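Adenylate cyclase (Hippeastrum hybrid cultivar, PDB 6YP4) hydrolyses triphosphate as its dominant activity, as a CYTH-family enzyme, although it was first taken for an adenylyl cyclase. Local coordinates at residues A[44-52]-A[63-71]. Sequence-based numbering, arbitrary orientation.
With GCP (phosphomethylphosphonic acid guanylate ester), chain B.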
loop_
_atom_site.group_PDB
_atom_site.type_symbol
_atom_site.label_atom_id
_atom_site.label_comp_id
_atom_site.label_asym_id
_atom_site.label_seq_id
_atom_site.Cartn_x
_atom_site.Cartn_y
_atom_site.Cartn_z
ATOM N N LEU A 44 7.860 -27.337 -3.046
ATOM C CA LEU A 44 6.919 -26.322 -2.570
ATOM C C LEU A 44 5.521 -26.556 -3.130
ATOM O O LEU A 44 4.529 -26.445 -2.399
ATOM C CB LEU A 44 7.404 -24.907 -2.914
ATOM C CG LEU A 44 8.386 -24.233 -1.949
ATOM C CD1 LEU A 44 9.678 -25.010 -1.814
ATOM C CD2 LEU A 44 8.693 -22.822 -2.427
ATOM N N ALA A 45 5.421 -26.882 -4.424
ATOM C CA ALA A 45 4.117 -27.195 -5.005
ATOM C C ALA A 45 3.435 -28.332 -4.254
ATOM O O ALA A 45 2.217 -28.307 -4.048
ATOM C CB ALA A 45 4.266 -27.547 -6.485
ATOM N N SER A 46 4.215 -29.325 -3.814
ATOM C CA SER A 46 3.671 -30.476 -3.098
ATOM C C SER A 46 3.072 -30.107 -1.748
ATOM O O SER A 46 2.205 -30.831 -1.254
ATOM C CB SER A 46 4.754 -31.537 -2.897
ATOM O OG SER A 46 5.012 -32.233 -4.105
ATOM N N VAL A 47 3.517 -29.015 -1.134
ATOM C CA VAL A 47 2.937 -28.552 0.117
ATOM C C VAL A 47 2.089 -27.297 -0.098
ATOM O O VAL A 47 1.813 -26.562 0.854
ATOM C CB VAL A 47 4.020 -28.330 1.188
ATOM C CG1 VAL A 47 4.842 -29.593 1.374
ATOM C CG2 VAL A 47 4.919 -27.166 0.805
ATOM N N PHE A 48 1.693 -27.034 -1.348
ATOM C CA PHE A 48 0.699 -26.009 -1.677
ATOM C C PHE A 48 1.239 -24.598 -1.451
ATOM O O PHE A 48 0.533 -23.714 -0.965
ATOM C CB PHE A 48 -0.594 -26.245 -0.890
ATOM C CG PHE A 48 -1.086 -27.667 -0.983
ATOM C CD1 PHE A 48 -1.202 -28.289 -2.219
ATOM C CD2 PHE A 48 -1.394 -28.391 0.161
ATOM C CE1 PHE A 48 -1.633 -29.606 -2.312
ATOM C CE2 PHE A 48 -1.830 -29.707 0.072
ATOM C CZ PHE A 48 -1.949 -30.313 -1.167
ATOM N N SER A 49 2.492 -24.380 -1.838
ATOM C CA SER A 49 3.199 -23.139 -1.571
ATOM C C SER A 49 3.742 -22.571 -2.871
ATOM O O SER A 49 4.108 -23.311 -3.790
ATOM C CB SER A 49 4.353 -23.351 -0.578
ATOM O OG SER A 49 3.876 -23.683 0.716
ATOM N N ALA A 50 3.807 -21.241 -2.915
ATOM C CA ALA A 50 4.217 -20.483 -4.087
ATOM C C ALA A 50 5.256 -19.456 -3.658
ATOM O O ALA A 50 5.000 -18.663 -2.745
ATOM C CB ALA A 50 3.010 -19.793 -4.723
ATOM N N LEU A 51 6.430 -19.478 -4.300
ATOM C CA LEU A 51 7.507 -18.519 -4.021
ATOM C C LEU A 51 7.664 -17.611 -5.238
ATOM O O LEU A 51 8.041 -18.074 -6.326
ATOM C CB LEU A 51 8.807 -19.253 -3.694
ATOM C CG LEU A 51 10.102 -18.498 -3.373
ATOM C CD1 LEU A 51 9.931 -17.669 -2.129
ATOM C CD2 LEU A 51 11.221 -19.517 -3.177
ATOM N N ARG A 52 7.373 -16.320 -5.049
ATOM C CA ARG A 52 7.286 -15.331 -6.118
ATOM C C ARG A 52 8.299 -14.218 -5.892
ATOM O O ARG A 52 8.444 -13.726 -4.769
ATOM C CB ARG A 52 5.874 -14.724 -6.166
ATOM C CG ARG A 52 5.576 -13.730 -7.324
ATOM C CD ARG A 52 4.149 -13.163 -7.197
ATOM N NE ARG A 52 3.980 -12.303 -6.019
ATOM C CZ ARG A 52 2.803 -11.985 -5.476
ATOM N NH1 ARG A 52 1.676 -12.458 -5.985
ATOM N NH2 ARG A 52 2.750 -11.189 -4.418
ATOM N N VAL A 63 9.692 -7.377 -4.721
ATOM C CA VAL A 63 9.037 -7.956 -3.552
ATOM C C VAL A 63 9.149 -9.476 -3.605
ATOM O O VAL A 63 8.777 -10.097 -4.611
ATOM C CB VAL A 63 7.556 -7.530 -3.450
ATOM C CG1 VAL A 63 6.904 -8.167 -2.207
ATOM C CG2 VAL A 63 7.416 -5.986 -3.399
ATOM N N LEU A 64 9.631 -10.076 -2.515
ATOM C CA LEU A 64 9.720 -11.529 -2.373
ATOM C C LEU A 64 8.579 -12.028 -1.502
ATOM O O LEU A 64 8.264 -11.408 -0.485
ATOM C CB LEU A 64 11.070 -11.932 -1.760
ATOM C CG LEU A 64 11.350 -13.370 -1.338
ATOM C CD1 LEU A 64 11.563 -14.237 -2.590
ATOM C CD2 LEU A 64 12.594 -13.409 -0.464
ATOM N N SER A 65 7.952 -13.144 -1.893
ATOM C CA SER A 65 6.825 -13.627 -1.100
ATOM C C SER A 65 6.723 -15.144 -1.111
ATOM O O SER A 65 6.989 -15.797 -2.127
ATOM C CB SER A 65 5.491 -13.047 -1.586
ATOM O OG SER A 65 5.228 -13.380 -2.930
ATOM N N LEU A 66 6.307 -15.696 0.025
ATOM C CA LEU A 66 5.913 -17.096 0.117
ATOM C C LEU A 66 4.433 -17.135 0.468
ATOM O O LEU A 66 4.016 -16.531 1.458
ATOM C CB LEU A 66 6.753 -17.841 1.157
ATOM C CG LEU A 66 6.390 -19.310 1.400
ATOM C CD1 LEU A 66 6.669 -20.135 0.137
ATOM C CD2 LEU A 66 7.186 -19.845 2.563
ATOM N N LYS A 67 3.634 -17.797 -0.362
ATOM C CA LYS A 67 2.198 -17.918 -0.124
ATOM C C LYS A 67 1.822 -19.390 -0.031
ATOM O O LYS A 67 2.211 -20.185 -0.892
ATOM C CB LYS A 67 1.397 -17.253 -1.230
ATOM C CG LYS A 67 1.356 -15.756 -1.166
ATOM C CD LYS A 67 0.915 -15.215 -2.500
ATOM C CE LYS A 67 0.174 -13.905 -2.362
ATOM N NZ LYS A 67 -1.146 -14.012 -3.030
ATOM N N SER A 68 1.044 -19.749 0.992
ATOM C CA SER A 68 0.852 -21.144 1.347
ATOM C C SER A 68 -0.612 -21.455 1.617
ATOM O O SER A 68 -1.327 -20.659 2.236
ATOM C CB SER A 68 1.682 -21.513 2.575
ATOM O OG SER A 68 3.060 -21.322 2.313
ATOM N N ARG A 69 -1.032 -22.639 1.159
ATOM C CA ARG A 69 -2.352 -23.226 1.365
ATOM C C ARG A 69 -3.475 -22.221 1.121
ATOM O O ARG A 69 -4.166 -21.827 2.072
ATOM C CB ARG A 69 -2.434 -23.812 2.777
ATOM C CG ARG A 69 -1.541 -25.038 2.955
ATOM C CD ARG A 69 -1.356 -25.440 4.405
ATOM N NE ARG A 69 -0.650 -24.417 5.171
ATOM C CZ ARG A 69 0.669 -24.247 5.157
ATOM N NH1 ARG A 69 1.434 -25.032 4.408
ATOM N NH2 ARG A 69 1.227 -23.288 5.886
ATOM N N PRO A 70 -3.684 -21.775 -0.120
ATOM C CA PRO A 70 -4.780 -20.834 -0.383
ATOM C C PRO A 70 -6.135 -21.523 -0.354
ATOM O O PRO A 70 -6.267 -22.707 -0.672
ATOM C CB PRO A 70 -4.475 -20.301 -1.788
ATOM C CG PRO A 70 -3.554 -21.286 -2.388
ATOM C CD PRO A 70 -2.776 -21.907 -1.275
ATOM N N LYS A 71 -7.151 -20.753 0.029
ATOM C CA LYS A 71 -8.541 -21.182 -0.035
ATOM C C LYS A 71 -9.352 -20.106 -0.743
ATOM O O LYS A 71 -9.055 -18.910 -0.628
ATOM C CB LYS A 71 -9.125 -21.452 1.363
ATOM C CG LYS A 71 -8.239 -22.304 2.266
ATOM C CD LYS A 71 -9.058 -23.030 3.329
ATOM C CE LYS A 71 -8.429 -22.908 4.715
ATOM N NZ LYS A 71 -9.252 -23.589 5.760
HETATM P PG GCP B . -3.483 -11.596 -6.248
HETATM O O1G GCP B . -4.948 -11.802 -6.498
HETATM O O2G GCP B . -2.808 -11.038 -7.481
HETATM O O3G GCP B . -2.849 -12.907 -5.856
HETATM C C3B GCP B . -3.309 -10.395 -4.883
HETATM P PB GCP B . -1.504 -10.193 -4.507
HETATM O O1B GCP B . -0.757 -11.493 -4.575
HETATM O O2B GCP B . -0.886 -9.142 -5.396
HETATM O O3A GCP B . -1.454 -9.658 -2.954
HETATM P PA GCP B . -0.049 -9.048 -2.358
HETATM O O1A GCP B . 0.106 -9.606 -0.954
HETATM O O2A GCP B . 1.078 -9.545 -3.239
HETATM O "O5'" GCP B . -0.090 -7.360 -2.391
HETATM C "C5'" GCP B . -1.329 -6.713 -2.651
HETATM C "C4'" GCP B . -2.365 -6.948 -1.470
HETATM O "O4'" GCP B . -1.761 -6.752 -0.046
HETATM C "C3'" GCP B . -3.298 -6.080 -1.558
HETATM O "O3'" GCP B . -4.583 -6.708 -1.321
HETATM C "C2'" GCP B . -2.953 -4.858 -0.462
HETATM O "O2'" GCP B . -4.161 -4.352 0.220
HETATM C "C1'" GCP B . -2.071 -5.273 0.363
HETATM N N9 GCP B . -0.825 -4.414 0.256
HETATM C C8 GCP B . 0.202 -4.798 -0.510
HETATM N N7 GCP B . 1.175 -3.871 -0.434
HETATM C C5 GCP B . 0.743 -2.900 0.388
HETATM C C6 GCP B . 1.332 -1.715 0.821
HETATM O O6 GCP B . 2.419 -1.420 0.449
HETATM N N1 GCP B . 0.674 -0.910 1.656
HETATM C C2 GCP B . -0.572 -1.249 2.084
HETATM N N2 GCP B . -1.195 -0.291 2.995
HETATM N N3 GCP B . -1.150 -2.406 1.659
HETATM C C4 GCP B . -0.490 -3.231 0.812
HETATM O O HOH W 1 4.123 -15.895 -3.164
HETATM O O HOH W 2 6.286 -11.189 -4.539
#
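R52 leaves its strand with CG trans to the backbone N (chi1 -175°) and bends at chi3, while K67 sets CG beside its own N (chi1 -76°) and bends at chi4; the two chain ends meet at O1B of the bound GTP analogue. R52 NH1 donates almost straight to O1B (3.0 Å, 170°); this oxygen lies at the guanidinium edge, in its plane, and NH2 reaches O2A at 2.6 Å. K67 NZ adds a second grip on O1B, also 3.0 Å, so the anion probably offsets the closeness of the two cations. Arginine suits the first place because its fork spans two phosphates; lysine suits the second because its long chain brings a single ammonium to O1B. On the face that carries R52 and S65, water 2 accepts from R52 NE, meets S65 OG and donates to V63 O; the short serine hydroxyl is thus linked to the arginine, which probably limits the guanidinium's swing. Paired backbone bonds, A50 with K67 and R52 with S65, fix this antiparallel register. On the other face, S49 OG and S68 OG share a hydrogen bond of 3.0 Å, and L51 CD1 packs on L64 CD1 at 3.8 Å, with L64 and L66 continuing onto I110 of helix 109-118. F48 O, in a residue whose positive phi closes a Schellman motif, accepts from R69 N. This beta hairpin belongs to the CYTH tunnel, whose arginines and lysines receive the triphosphate while glutamates such as E83 bind magnesium.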